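Local coordinates for phosphodiesterase (Candida albicans, PDB 6CPU), which belongs to the cyclic nucleotide phosphodiesterase family of the HD superfamily, a largely helical protein modelled with a zinc and a magnesium ion, at residues A258-T266 with F386-W395; I238-F248 with P336-V344. All blocks are in the same frame, centred on the assembly; numbering follows the deposited sequence.

Contact 1 (A258-T266 with F386-W395); sequences AFIFIVRDT and FINKVLRICW
Facing each other through F259 and C394 at one end and V263 and V390 further along, helices 258-264 and 386-394 run nearly antiparallel, at 166°, with their axes 10.3 Å apart at closest approach. F259 has the largest share of the contact. With CG anti to its backbone N (chi1 162°), the ring swings into the space between the helices, and four residues of the other helix and its end gather round it. W395 comes over one face in an edge-to-face (T-shaped) pair: the edge of its six-membered ring is directed at the phenyl face, the planes are at 73° and the centroids 5.3 Å apart. CE1 of F259 meets CG1 of V390 at 3.7 Å and CD2 of L391 at much the same distance, while CD1 of F259 lies 3.8 Å from CB of C394. The V390 side chain crosses that of F259 at about a right angle, and its two methyls are shared out: CG1 also touches CG2 of V263 (3.9 Å), whereas CG2 packs on CG2 of T266 at 3.8 Å. SG of C394 sits against the CG2 and CG1 branches of I262. CG2 of T266 also meets CE of K389, while OG1 gives a 2.7 Å hydrogen bond to a lone pair of V263 O, which also accepts from T266 N. L347 of helix 336-348 packs on F259 and V263 as well. No hydrogen bond links the two segments, so this part of the buried helical core rests on the fit of apolar groups, with the threonine hydroxyl satisfied within its own segment.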
ATOM      1  N   ALA A 258      -0.245  -4.194  14.559  1.00 19.80           N
ATOM      2  CA  ALA A 258      -1.192  -3.076  14.606  1.00 19.99           C
ATOM      3  C   ALA A 258      -0.840  -2.008  13.553  1.00 19.54           C
ATOM      4  O   ALA A 258      -1.707  -1.514  12.828  1.00 20.05           O
ATOM      5  CB  ALA A 258      -1.235  -2.453  16.006  1.00 20.49           C
ATOM      6  N   PHE A 259       0.429  -1.633  13.514  1.00 19.82           N
ATOM      7  CA  PHE A 259       0.942  -0.685  12.535  1.00 19.26           C
ATOM      8  C   PHE A 259       0.644  -1.147  11.106  1.00 18.46           C
ATOM      9  O   PHE A 259       0.190  -0.361  10.276  1.00 17.94           O
ATOM     10  CB  PHE A 259       2.445  -0.486  12.772  1.00 19.73           C
ATOM     11  CG  PHE A 259       3.197   0.108  11.612  1.00 19.97           C
ATOM     12  CD1 PHE A 259       2.939   1.395  11.170  1.00 21.02           C
ATOM     13  CD2 PHE A 259       4.201  -0.617  10.978  1.00 21.10           C
ATOM     14  CE1 PHE A 259       3.653   1.942  10.120  1.00 21.01           C
ATOM     15  CE2 PHE A 259       4.918  -0.075   9.933  1.00 20.79           C
ATOM     16  CZ  PHE A 259       4.641   1.212   9.496  1.00 20.95           C
ATOM     17  N   ILE A 260       0.887  -2.423  10.834  1.00 18.17           N
ATOM     18  CA  ILE A 260       0.698  -2.941   9.480  1.00 18.83           C
ATOM     19  C   ILE A 260      -0.777  -3.003   9.092  1.00 18.10           C
ATOM     20  O   ILE A 260      -1.126  -2.767   7.923  1.00 17.97           O
ATOM     21  CB  ILE A 260       1.370  -4.320   9.311  1.00 20.41           C
ATOM     22  CG1 ILE A 260       2.877  -4.175   9.530  1.00 20.92           C
ATOM     23  CG2 ILE A 260       1.101  -4.892   7.920  1.00 19.62           C
ATOM     24  CD1 ILE A 260       3.535  -5.450   9.987  1.00 21.86           C
ATOM     25  N   PHE A 261      -1.653  -3.312  10.050  1.00 18.90           N
ATOM     26  CA  PHE A 261      -3.100  -3.258   9.784  1.00 19.34           C
ATOM     27  C   PHE A 261      -3.530  -1.850   9.391  1.00 19.00           C
ATOM     28  O   PHE A 261      -4.329  -1.665   8.461  1.00 19.28           O
ATOM     29  CB  PHE A 261      -3.917  -3.725  10.990  1.00 20.12           C
ATOM     30  CG  PHE A 261      -4.254  -5.179  10.977  1.00 21.07           C
ATOM     31  CD1 PHE A 261      -3.328  -6.125  11.380  1.00 21.02           C
ATOM     32  CD2 PHE A 261      -5.526  -5.602  10.613  1.00 23.02           C
ATOM     33  CE1 PHE A 261      -3.642  -7.470  11.387  1.00 22.62           C
ATOM     34  CE2 PHE A 261      -5.848  -6.948  10.618  1.00 24.50           C
ATOM     35  CZ  PHE A 261      -4.902  -7.885  10.997  1.00 23.37           C
ATOM     36  N   ILE A 262      -2.996  -0.860  10.100  1.00 19.31           N
ATOM     37  CA  ILE A 262      -3.256   0.550   9.815  1.00 20.77           C
ATOM     38  C   ILE A 262      -2.786   0.914   8.409  1.00 19.25           C
ATOM     39  O   ILE A 262      -3.513   1.577   7.684  1.00 18.41           O
ATOM     40  CB  ILE A 262      -2.526   1.495  10.816  1.00 22.61           C
ATOM     41  CG1 ILE A 262      -3.088   1.440  12.244  1.00 25.49           C
ATOM     42  CG2 ILE A 262      -2.477   2.927  10.307  1.00 24.10           C
ATOM     43  CD1 ILE A 262      -4.422   0.806  12.436  1.00 26.50           C
ATOM     44  N   VAL A 263      -1.597   0.443   8.023  1.00 17.97           N
ATOM     45  CA  VAL A 263      -1.079   0.677   6.668  1.00 17.72           C
ATOM     46  C   VAL A 263      -1.984   0.016   5.628  1.00 16.84           C
ATOM     47  O   VAL A 263      -2.371   0.656   4.644  1.00 17.02           O
ATOM     48  CB  VAL A 263       0.366   0.140   6.489  1.00 18.66           C
ATOM     49  CG1 VAL A 263       0.775   0.180   5.022  1.00 18.93           C
ATOM     50  CG2 VAL A 263       1.349   0.940   7.325  1.00 19.33           C
ATOM     51  N   ARG A 264      -2.324  -1.250   5.839  1.00 16.37           N
ATOM     52  CA  ARG A 264      -3.209  -1.970   4.898  1.00 16.63           C
ATOM     53  C   ARG A 264      -4.524  -1.211   4.698  1.00 16.83           C
ATOM     54  O   ARG A 264      -5.013  -1.078   3.566  1.00 15.76           O
ATOM     55  CB  ARG A 264      -3.472  -3.396   5.374  1.00 16.92           C
ATOM     56  CG  ARG A 264      -4.340  -4.203   4.439  1.00 16.76           C
ATOM     57  CD  ARG A 264      -4.528  -5.614   4.940  1.00 17.49           C
ATOM     58  NE  ARG A 264      -5.552  -5.706   5.985  1.00 17.21           N
ATOM     59  CZ  ARG A 264      -5.990  -6.841   6.515  1.00 18.15           C
ATOM     60  NH1 ARG A 264      -5.466  -8.001   6.155  1.00 18.67           N
ATOM     61  NH2 ARG A 264      -6.965  -6.821   7.418  1.00 18.50           N
ATOM     62  N   ASP A 265      -5.065  -0.671   5.789  1.00 16.53           N
ATOM     63  CA  ASP A 265      -6.302   0.111   5.750  1.00 18.81           C
ATOM     64  C   ASP A 265      -6.230   1.410   4.917  1.00 18.10           C
ATOM     65  O   ASP A 265      -7.273   1.955   4.549  1.00 18.64           O
ATOM     66  CB  ASP A 265      -6.778   0.455   7.182  1.00 20.45           C
ATOM     67  CG  ASP A 265      -7.350  -0.748   7.938  1.00 23.27           C
ATOM     68  OD1 ASP A 265      -7.644  -1.795   7.310  1.00 24.32           O
ATOM     69  OD2 ASP A 265      -7.513  -0.646   9.192  1.00 26.29           O
ATOM     70  N   THR A 266      -5.029   1.890   4.604  1.00 17.38           N
ATOM     71  CA  THR A 266      -4.886   3.068   3.766  1.00 17.61           C
ATOM     72  C   THR A 266      -4.805   2.730   2.279  1.00 17.63           C
ATOM     73  O   THR A 266      -4.821   3.638   1.464  1.00 17.23           O
ATOM     74  CB  THR A 266      -3.654   3.914   4.125  1.00 18.55           C
ATOM     75  OG1 THR A 266      -2.454   3.206   3.805  1.00 18.70           O
ATOM     76  CG2 THR A 266      -3.663   4.276   5.610  1.00 18.58           C
ATOM     77  N   PHE A 386       1.243   9.271   4.220  1.00 17.27           N
ATOM     78  CA  PHE A 386       2.008   8.265   4.944  1.00 17.84           C
ATOM     79  C   PHE A 386       2.679   8.857   6.181  1.00 18.50           C
ATOM     80  O   PHE A 386       2.659   8.254   7.264  1.00 17.68           O
ATOM     81  CB  PHE A 386       3.030   7.604   4.037  1.00 17.70           C
ATOM     82  CG  PHE A 386       3.730   6.437   4.661  1.00 17.35           C
ATOM     83  CD1 PHE A 386       3.010   5.385   5.236  1.00 18.81           C
ATOM     84  CD2 PHE A 386       5.105   6.362   4.644  1.00 18.37           C
ATOM     85  CE1 PHE A 386       3.679   4.295   5.797  1.00 19.04           C
ATOM     86  CE2 PHE A 386       5.772   5.278   5.198  1.00 18.97           C
ATOM     87  CZ  PHE A 386       5.058   4.242   5.764  1.00 18.07           C
ATOM     88  N   ILE A 387       3.233  10.055   6.039  1.00 18.83           N
ATOM     89  CA  ILE A 387       3.881  10.698   7.179  1.00 19.20           C
ATOM     90  C   ILE A 387       2.847  11.169   8.194  1.00 19.06           C
ATOM     91  O   ILE A 387       2.968  10.874   9.376  1.00 19.13           O
ATOM     92  CB  ILE A 387       4.766  11.899   6.773  1.00 19.58           C
ATOM     93  CG1 ILE A 387       5.869  11.479   5.788  1.00 20.60           C
ATOM     94  CG2 ILE A 387       5.337  12.581   8.030  1.00 19.42           C
ATOM     95  CD1 ILE A 387       6.769  10.350   6.260  1.00 21.68           C
ATOM     96  N   ASN A 388       1.821  11.891   7.743  1.00 18.43           N
ATOM     97  CA  ASN A 388       0.965  12.620   8.671  1.00 18.42           C
ATOM     98  C   ASN A 388      -0.188  11.806   9.227  1.00 18.56           C
ATOM     99  O   ASN A 388      -0.644  12.066  10.340  1.00 18.81           O
ATOM    100  CB  ASN A 388       0.443  13.879   8.027  1.00 19.37           C
ATOM    101  CG  ASN A 388       1.565  14.805   7.594  1.00 21.09           C
ATOM    102  OD1 ASN A 388       2.485  15.071   8.355  1.00 22.63           O
ATOM    103  ND2 ASN A 388       1.482  15.294   6.389  1.00 22.29           N
ATOM    104  N   LYS A 389      -0.660  10.823   8.461  1.00 18.70           N
ATOM    105  CA  LYS A 389      -1.701   9.933   8.965  1.00 19.17           C
ATOM    106  C   LYS A 389      -1.108   8.717   9.658  1.00 19.31           C
ATOM    107  O   LYS A 389      -1.510   8.390  10.767  1.00 21.39           O
ATOM    108  CB  LYS A 389      -2.661   9.491   7.850  1.00 19.84           C
ATOM    109  CG  LYS A 389      -3.714   8.484   8.298  1.00 20.60           C
ATOM    110  CD  LYS A 389      -4.745   8.241   7.207  1.00 22.84           C
ATOM    111  CE  LYS A 389      -5.665   7.066   7.533  1.00 24.70           C
ATOM    112  NZ  LYS A 389      -6.448   7.283   8.770  1.00 24.35           N
ATOM    113  N   VAL A 390      -0.196   8.014   8.991  1.00 18.27           N
ATOM    114  CA  VAL A 390       0.279   6.730   9.490  1.00 19.04           C
ATOM    115  C   VAL A 390       1.429   6.873  10.502  1.00 18.54           C
ATOM    116  O   VAL A 390       1.254   6.540  11.674  1.00 19.45           O
ATOM    117  CB  VAL A 390       0.672   5.779   8.337  1.00 19.57           C
ATOM    118  CG1 VAL A 390       1.214   4.473   8.890  1.00 20.89           C
ATOM    119  CG2 VAL A 390      -0.528   5.516   7.450  1.00 19.67           C
ATOM    120  N   LEU A 391       2.579   7.374  10.068  1.00 19.39           N
ATOM    121  CA  LEU A 391       3.782   7.332  10.917  1.00 19.86           C
ATOM    122  C   LEU A 391       3.724   8.304  12.095  1.00 20.93           C
ATOM    123  O   LEU A 391       4.205   7.969  13.178  1.00 20.28           O
ATOM    124  CB  LEU A 391       5.058   7.548  10.093  1.00 20.18           C
ATOM    125  CG  LEU A 391       5.375   6.506   9.008  1.00 21.21           C
ATOM    126  CD1 LEU A 391       6.590   6.930   8.207  1.00 21.40           C
ATOM    127  CD2 LEU A 391       5.596   5.119   9.615  1.00 23.14           C
ATOM    128  N   ARG A 392       3.132   9.488  11.905  1.00 21.00           N
ATOM    129  CA  ARG A 392       3.034  10.476  13.000  1.00 21.86           C
ATOM    130  C   ARG A 392       2.274   9.915  14.201  1.00 22.07           C
ATOM    131  O   ARG A 392       2.583  10.244  15.349  1.00 20.46           O
ATOM    132  CB  ARG A 392       2.368  11.775  12.513  1.00 23.06           C
ATOM    133  CG  ARG A 392       2.226  12.874  13.570  1.00 24.38           C
ATOM    134  CD  ARG A 392       3.588  13.373  14.035  1.00 24.99           C
ATOM    135  NE  ARG A 392       3.490  14.270  15.188  1.00 25.40           N
ATOM    136  CZ  ARG A 392       3.444  13.900  16.470  1.00 25.98           C
ATOM    137  NH1 ARG A 392       3.438  12.619  16.841  1.00 25.78           N
ATOM    138  NH2 ARG A 392       3.377  14.848  17.404  1.00 27.61           N
ATOM    139  N   ILE A 393       1.265   9.084  13.922  1.00 21.12           N
ATOM    140  CA  ILE A 393       0.457   8.430  14.956  1.00 22.57           C
ATOM    141  C   ILE A 393       1.058   7.093  15.405  1.00 23.24           C
ATOM    142  O   ILE A 393       1.180   6.839  16.601  1.00 25.09           O
ATOM    143  CB  ILE A 393      -1.000   8.221  14.458  1.00 22.63           C
ATOM    144  CG1 ILE A 393      -1.627   9.557  14.041  1.00 24.07           C
ATOM    145  CG2 ILE A 393      -1.850   7.488  15.496  1.00 23.17           C
ATOM    146  CD1 ILE A 393      -1.520  10.680  15.055  1.00 24.19           C
ATOM    147  N   CYS A 394       1.442   6.240  14.458  1.00 22.80           N
ATOM    148  CA  CYS A 394       1.886   4.881  14.764  1.00 23.69           C
ATOM    149  C   CYS A 394       3.355   4.730  15.163  1.00 23.58           C
ATOM    150  O   CYS A 394       3.684   3.811  15.905  1.00 25.55           O
ATOM    151  CB  CYS A 394       1.643   3.965  13.576  1.00 24.29           C
ATOM    152  SG  CYS A 394      -0.102   3.796  13.206  1.00 26.16           S
ATOM    153  N   TRP A 395       4.220   5.607  14.670  1.00 24.01           N
ATOM    154  CA  TRP A 395       5.668   5.439  14.822  1.00 24.78           C
ATOM    155  C   TRP A 395       6.393   6.802  14.839  1.00 25.85           C
ATOM    156  O   TRP A 395       7.365   7.007  14.108  1.00 24.91           O
ATOM    157  CB  TRP A 395       6.192   4.548  13.681  1.00 25.83           C
ATOM    158  CG  TRP A 395       7.400   3.725  13.999  1.00 26.96           C
ATOM    159  CD1 TRP A 395       8.234   3.847  15.086  1.00 29.17           C
ATOM    160  CD2 TRP A 395       7.935   2.664  13.207  1.00 27.90           C
ATOM    161  NE1 TRP A 395       9.246   2.923  15.008  1.00 28.59           N
ATOM    162  CE2 TRP A 395       9.088   2.185  13.865  1.00 28.77           C
ATOM    163  CE3 TRP A 395       7.555   2.072  11.998  1.00 27.24           C
ATOM    164  CZ2 TRP A 395       9.869   1.139  13.345  1.00 28.99           C
ATOM    165  CZ3 TRP A 395       8.327   1.030  11.489  1.00 28.22           C
ATOM    166  CH2 TRP A 395       9.468   0.578  12.160  1.00 28.40           C
TER

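Contact 2 (I238-F248 with P336-V344)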
ATOM      1  N   ILE A 238       9.961  -6.182   8.122  1.00 23.42           N
ATOM      2  CA  ILE A 238      10.246  -5.032   8.968  1.00 23.88           C
ATOM      3  C   ILE A 238      10.856  -5.436  10.314  1.00 25.04           C
ATOM      4  O   ILE A 238      11.791  -4.782  10.781  1.00 24.90           O
ATOM      5  CB  ILE A 238       8.996  -4.151   9.174  1.00 23.94           C
ATOM      6  CG1 ILE A 238       8.478  -3.637   7.823  1.00 23.55           C
ATOM      7  CG2 ILE A 238       9.299  -2.996  10.109  1.00 24.48           C
ATOM      8  CD1 ILE A 238       9.371  -2.638   7.118  1.00 24.40           C
ATOM      9  N   ASP A 239      10.341  -6.489  10.941  1.00 25.44           N
ATOM     10  CA  ASP A 239      10.919  -6.971  12.201  1.00 27.32           C
ATOM     11  C   ASP A 239      12.397  -7.308  11.999  1.00 27.35           C
ATOM     12  O   ASP A 239      13.240  -6.934  12.817  1.00 28.17           O
ATOM     13  CB  ASP A 239      10.150  -8.187  12.724  1.00 28.86           C
ATOM     14  CG  ASP A 239      10.570  -8.605  14.136  1.00 31.10           C
ATOM     15  OD1 ASP A 239      11.002  -7.755  14.931  1.00 32.37           O
ATOM     16  OD2 ASP A 239      10.437  -9.801  14.464  1.00 35.12           O
ATOM     17  N   TYR A 240      12.694  -7.975  10.888  1.00 27.78           N
ATOM     18  CA  TYR A 240      14.056  -8.402  10.535  1.00 29.20           C
ATOM     19  C   TYR A 240      15.004  -7.206  10.392  1.00 29.87           C
ATOM     20  O   TYR A 240      16.135  -7.241  10.869  1.00 30.87           O
ATOM     21  CB  TYR A 240      14.014  -9.207   9.235  1.00 28.55           C
ATOM     22  CG  TYR A 240      15.277  -9.976   8.897  1.00 30.51           C
ATOM     23  CD1 TYR A 240      15.623 -11.126   9.600  1.00 30.45           C
ATOM     24  CD2 TYR A 240      16.108  -9.573   7.849  1.00 30.67           C
ATOM     25  CE1 TYR A 240      16.771 -11.845   9.285  1.00 30.33           C
ATOM     26  CE2 TYR A 240      17.261 -10.293   7.522  1.00 31.48           C
ATOM     27  CZ  TYR A 240      17.579 -11.431   8.244  1.00 31.24           C
ATOM     28  OH  TYR A 240      18.723 -12.138   7.934  1.00 32.64           O
ATOM     29  N   ALA A 241      14.520  -6.146   9.744  1.00 29.58           N
ATOM     30  CA  ALA A 241      15.279  -4.918   9.583  1.00 29.43           C
ATOM     31  C   ALA A 241      15.490  -4.198  10.912  1.00 28.78           C
ATOM     32  O   ALA A 241      16.592  -3.725  11.189  1.00 31.93           O
ATOM     33  CB  ALA A 241      14.584  -4.003   8.592  1.00 28.55           C
ATOM     34  N   ILE A 242      14.441  -4.115  11.731  1.00 28.67           N
ATOM     35  CA  ILE A 242      14.526  -3.475  13.052  1.00 29.58           C
ATOM     36  C   ILE A 242      15.585  -4.164  13.931  1.00 33.25           C
ATOM     37  O   ILE A 242      16.359  -3.495  14.614  1.00 33.54           O
ATOM     38  CB  ILE A 242      13.156  -3.480  13.782  1.00 28.56           C
ATOM     39  CG1 ILE A 242      12.172  -2.532  13.092  1.00 27.91           C
ATOM     40  CG2 ILE A 242      13.298  -3.062  15.240  1.00 29.75           C
ATOM     41  CD1 ILE A 242      10.731  -2.705  13.533  1.00 28.24           C
ATOM     42  N   LYS A 243      15.621  -5.495  13.893  1.00 34.98           N
ATOM     43  CA  LYS A 243      16.601  -6.268  14.673  1.00 37.69           C
ATOM     44  C   LYS A 243      18.069  -5.948  14.354  1.00 38.61           C
ATOM     45  O   LYS A 243      18.940  -6.226  15.171  1.00 37.10           O
ATOM     46  CB  LYS A 243      16.377  -7.772  14.482  1.00 38.17           C
ATOM     47  CG  LYS A 243      15.221  -8.335  15.281  1.00 39.98           C
ATOM     48  CD  LYS A 243      15.056  -9.818  14.974  1.00 41.65           C
ATOM     49  CE  LYS A 243      13.867 -10.423  15.696  1.00 41.86           C
ATOM     50  NZ  LYS A 243      13.479 -11.704  15.046  1.00 41.46           N
ATOM     51  N   GLN A 244      18.345  -5.406  13.169  1.00 38.84           N
ATOM     52  CA  GLN A 244      19.712  -5.055  12.792  1.00 40.02           C
ATOM     53  C   GLN A 244      20.125  -3.650  13.251  1.00 41.14           C
ATOM     54  O   GLN A 244      21.307  -3.305  13.181  1.00 39.44           O
ATOM     55  CB  GLN A 244      19.930  -5.184  11.277  1.00 40.46           C
ATOM     56  CG  GLN A 244      19.346  -6.422  10.599  1.00 41.86           C
ATOM     57  CD  GLN A 244      19.651  -7.737  11.306  1.00 44.85           C
ATOM     58  OE1 GLN A 244      18.821  -8.654  11.314  1.00 47.48           O
ATOM     59  NE2 GLN A 244      20.834  -7.839  11.893  1.00 42.72           N
ATOM     60  N   VAL A 245      19.177  -2.844  13.734  1.00 42.10           N
ATOM     61  CA  VAL A 245      19.485  -1.459  14.101  1.00 42.74           C
ATOM     62  C   VAL A 245      19.930  -1.410  15.548  1.00 45.28           C
ATOM     63  O   VAL A 245      19.146  -1.687  16.451  1.00 42.57           O
ATOM     64  CB  VAL A 245      18.289  -0.512  13.892  1.00 42.65           C
ATOM     65  CG1 VAL A 245      18.713   0.931  14.138  1.00 42.03           C
ATOM     66  CG2 VAL A 245      17.738  -0.671  12.480  1.00 41.24           C
ATOM     67  N   GLU A 246      21.191  -1.020  15.744  1.00 49.26           N
ATOM     68  CA  GLU A 246      21.873  -1.097  17.039  1.00 52.95           C
ATOM     69  C   GLU A 246      21.090  -0.467  18.196  1.00 52.36           C
ATOM     70  O   GLU A 246      20.557  -1.180  19.047  1.00 55.00           O
ATOM     71  CB  GLU A 246      23.276  -0.473  16.922  1.00 55.64           C
ATOM     72  CG  GLU A 246      24.155  -0.631  18.155  1.00 59.20           C
ATOM     73  CD  GLU A 246      24.691  -2.040  18.312  1.00 61.92           C
ATOM     74  OE1 GLU A 246      25.671  -2.385  17.614  1.00 63.75           O
ATOM     75  OE2 GLU A 246      24.135  -2.797  19.138  1.00 62.53           O
ATOM     76  N   GLY A 247      21.000   0.857  18.229  1.00 53.18           N
ATOM     77  CA  GLY A 247      20.416   1.544  19.385  1.00 55.35           C
ATOM     78  C   GLY A 247      18.914   1.726  19.283  1.00 55.00           C
ATOM     79  O   GLY A 247      18.398   2.795  19.603  1.00 58.03           O
ATOM     80  N   PHE A 248      18.217   0.670  18.870  1.00 53.58           N
ATOM     81  CA  PHE A 248      16.812   0.746  18.493  1.00 53.16           C
ATOM     82  C   PHE A 248      16.057  -0.417  19.120  1.00 51.90           C
ATOM     83  O   PHE A 248      16.259  -1.569  18.741  1.00 51.26           O
ATOM     84  CB  PHE A 248      16.700   0.683  16.967  1.00 54.37           C
ATOM     85  CG  PHE A 248      15.417   1.240  16.419  1.00 54.04           C
ATOM     86  CD1 PHE A 248      15.381   2.515  15.864  1.00 55.38           C
ATOM     87  CD2 PHE A 248      14.252   0.488  16.441  1.00 55.06           C
ATOM     88  CE1 PHE A 248      14.203   3.031  15.351  1.00 53.79           C
ATOM     89  CE2 PHE A 248      13.071   0.999  15.928  1.00 54.04           C
ATOM     90  CZ  PHE A 248      13.046   2.271  15.385  1.00 53.68           C
ATOM     91  N   PRO A 336      22.066   0.442   8.717  1.00 37.34           N
ATOM     92  CA  PRO A 336      20.839  -0.222   9.198  1.00 35.74           C
ATOM     93  C   PRO A 336      19.593   0.668   9.327  1.00 36.49           C
ATOM     94  O   PRO A 336      18.510   0.241   8.916  1.00 37.07           O
ATOM     95  CB  PRO A 336      21.250  -0.769  10.568  1.00 36.92           C
ATOM     96  CG  PRO A 336      22.724  -1.015  10.431  1.00 36.87           C
ATOM     97  CD  PRO A 336      23.222   0.124   9.587  1.00 37.41           C
ATOM     98  N   ILE A 337      19.728   1.871   9.883  1.00 35.72           N
ATOM     99  CA  ILE A 337      18.563   2.762  10.015  1.00 36.72           C
ATOM    100  C   ILE A 337      18.092   3.295   8.660  1.00 35.01           C
ATOM    101  O   ILE A 337      16.889   3.419   8.433  1.00 35.26           O
ATOM    102  CB  ILE A 337      18.774   3.901  11.041  1.00 38.33           C
ATOM    103  CG1 ILE A 337      17.422   4.533  11.397  1.00 39.44           C
ATOM    104  CG2 ILE A 337      19.750   4.954  10.528  1.00 38.87           C
ATOM    105  CD1 ILE A 337      17.455   5.367  12.657  1.00 41.81           C
ATOM    106  N   GLN A 338      19.027   3.579   7.756  1.00 33.15           N
ATOM    107  CA  GLN A 338      18.696   3.970   6.389  1.00 32.59           C
ATOM    108  C   GLN A 338      18.035   2.828   5.622  1.00 32.23           C
ATOM    109  O   GLN A 338      17.157   3.054   4.785  1.00 28.96           O
ATOM    110  CB  GLN A 338      19.947   4.402   5.629  1.00 33.62           C
ATOM    111  CG  GLN A 338      20.601   5.657   6.175  1.00 33.85           C
ATOM    112  CD  GLN A 338      22.089   5.717   5.868  1.00 34.46           C
ATOM    113  OE1 GLN A 338      22.583   5.029   4.969  1.00 33.23           O
ATOM    114  NE2 GLN A 338      22.812   6.526   6.631  1.00 35.77           N
ATOM    115  N   THR A 339      18.484   1.604   5.885  1.00 30.53           N
ATOM    116  CA  THR A 339      17.878   0.415   5.294  1.00 31.85           C
ATOM    117  C   THR A 339      16.418   0.282   5.772  1.00 30.05           C
ATOM    118  O   THR A 339      15.524   0.016   4.971  1.00 29.89           O
ATOM    119  CB  THR A 339      18.683  -0.855   5.661  1.00 33.53           C
ATOM    120  OG1 THR A 339      20.015  -0.740   5.142  1.00 34.43           O
ATOM    121  CG2 THR A 339      18.034  -2.099   5.097  1.00 33.45           C
ATOM    122  N   LEU A 340      16.196   0.471   7.070  1.00 29.19           N
ATOM    123  CA  LEU A 340      14.843   0.443   7.646  1.00 28.63           C
ATOM    124  C   LEU A 340      13.977   1.555   7.045  1.00 28.87           C
ATOM    125  O   LEU A 340      12.825   1.321   6.682  1.00 28.76           O
ATOM    126  CB  LEU A 340      14.875   0.580   9.167  1.00 27.80           C
ATOM    127  CG  LEU A 340      13.516   0.581   9.890  1.00 28.31           C
ATOM    128  CD1 LEU A 340      12.748  -0.695   9.612  1.00 27.63           C
ATOM    129  CD2 LEU A 340      13.677   0.780  11.392  1.00 28.63           C
ATOM    130  N   GLY A 341      14.547   2.753   6.925  1.00 28.50           N
ATOM    131  CA  GLY A 341      13.859   3.885   6.300  1.00 28.34           C
ATOM    132  C   GLY A 341      13.427   3.617   4.871  1.00 29.43           C
ATOM    133  O   GLY A 341      12.336   4.021   4.465  1.00 28.32           O
ATOM    134  N   LEU A 342      14.280   2.931   4.107  1.00 28.64           N
ATOM    135  CA  LEU A 342      13.963   2.577   2.731  1.00 29.11           C
ATOM    136  C   LEU A 342      12.799   1.587   2.705  1.00 27.06           C
ATOM    137  O   LEU A 342      11.868   1.731   1.902  1.00 24.45           O
ATOM    138  CB  LEU A 342      15.174   1.950   2.032  1.00 30.89           C
ATOM    139  CG  LEU A 342      15.330   2.106   0.515  1.00 34.22           C
ATOM    140  CD1 LEU A 342      16.040   0.891  -0.061  1.00 35.51           C
ATOM    141  CD2 LEU A 342      14.038   2.334  -0.252  1.00 35.12           C
ATOM    142  N   LEU A 343      12.870   0.583   3.577  1.00 25.21           N
ATOM    143  CA  LEU A 343      11.821  -0.428   3.653  1.00 24.88           C
ATOM    144  C   LEU A 343      10.478   0.182   4.065  1.00 23.82           C
ATOM    145  O   LEU A 343       9.460  -0.122   3.456  1.00 22.58           O
ATOM    146  CB  LEU A 343      12.205  -1.528   4.629  1.00 25.44           C
ATOM    147  CG  LEU A 343      13.396  -2.358   4.142  1.00 25.72           C
ATOM    148  CD1 LEU A 343      13.943  -3.207   5.272  1.00 25.63           C
ATOM    149  CD2 LEU A 343      13.004  -3.205   2.949  1.00 25.88           C
ATOM    150  N   VAL A 344      10.492   1.027   5.093  1.00 24.61           N
ATOM    151  CA  VAL A 344       9.283   1.745   5.520  1.00 23.99           C
ATOM    152  C   VAL A 344       8.731   2.622   4.376  1.00 22.71           C
ATOM    153  O   VAL A 344       7.530   2.602   4.114  1.00 21.46           O
ATOM    154  CB  VAL A 344       9.505   2.525   6.839  1.00 24.17           C
ATOM    155  CG1 VAL A 344       8.342   3.448   7.145  1.00 24.38           C
ATOM    156  CG2 VAL A 344       9.688   1.552   8.001  1.00 25.44           C
TER
HETATM  157  O   HOH W   1      18.084  -2.593   9.086  1.00 30.97           O
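L340 presents both of its methyls to the segment 238-248, its CG held anti to the backbone N (chi1 179°) and the fork opened across the side chain of I242. CD1 lies 3.9 Å from CB of A241 and about as far from CG1 of I242, and I238 crosses L340 at roughly a right angle with CG2 of I238 touching the same methyl. The other branch, CD2, rests 4.3 Å from CZ of F248, reaching the ring obliquely. One turn on, I238 and L343 slide past each other in opposite directions, CD1 of I238 reaching CB of L343 at 3.9 Å. A241 and L343 press closely, with CB of A241 only 3.5 Å from CD1 of L343. The helix axes, 9.6 Å apart at nearest, run almost antiparallel at 162°. From I242 to V245 the chain makes a type I turn, which lays the V245 side chain beside the first turn of helix 336-344, CG2 being 4.0 Å from CB of P336. One water spans the segments, donating to A241 O at 2.8 Å and to P336 O at 2.9 Å. Apolar packing therefore joins the end of helix 227-242 to the start of helix 336-348, and the water ties together two backbone carbonyls that could not bond to each other.

Of the four segments, the one on helix 227-242 comes first in the chain and brings the first half of contact 2; helix 253-264 follows directly with the first half of contact 1. The chain then runs through helix 276-292 to helix 336-348, where contact 2 closes a loop of 87 residues, and on to helix 377-394, where contact 1 closes one of 119. The two loops therefore cross rather than nest. The centres of the two contacts lie about 17 Å apart, yet the contacts touch: W395 reaches I242, V344 and F248, and F386 packs on V344. Two successive helices are thus fastened to two later ones of the phosphodiesterase fold, forming one continuous helical packing.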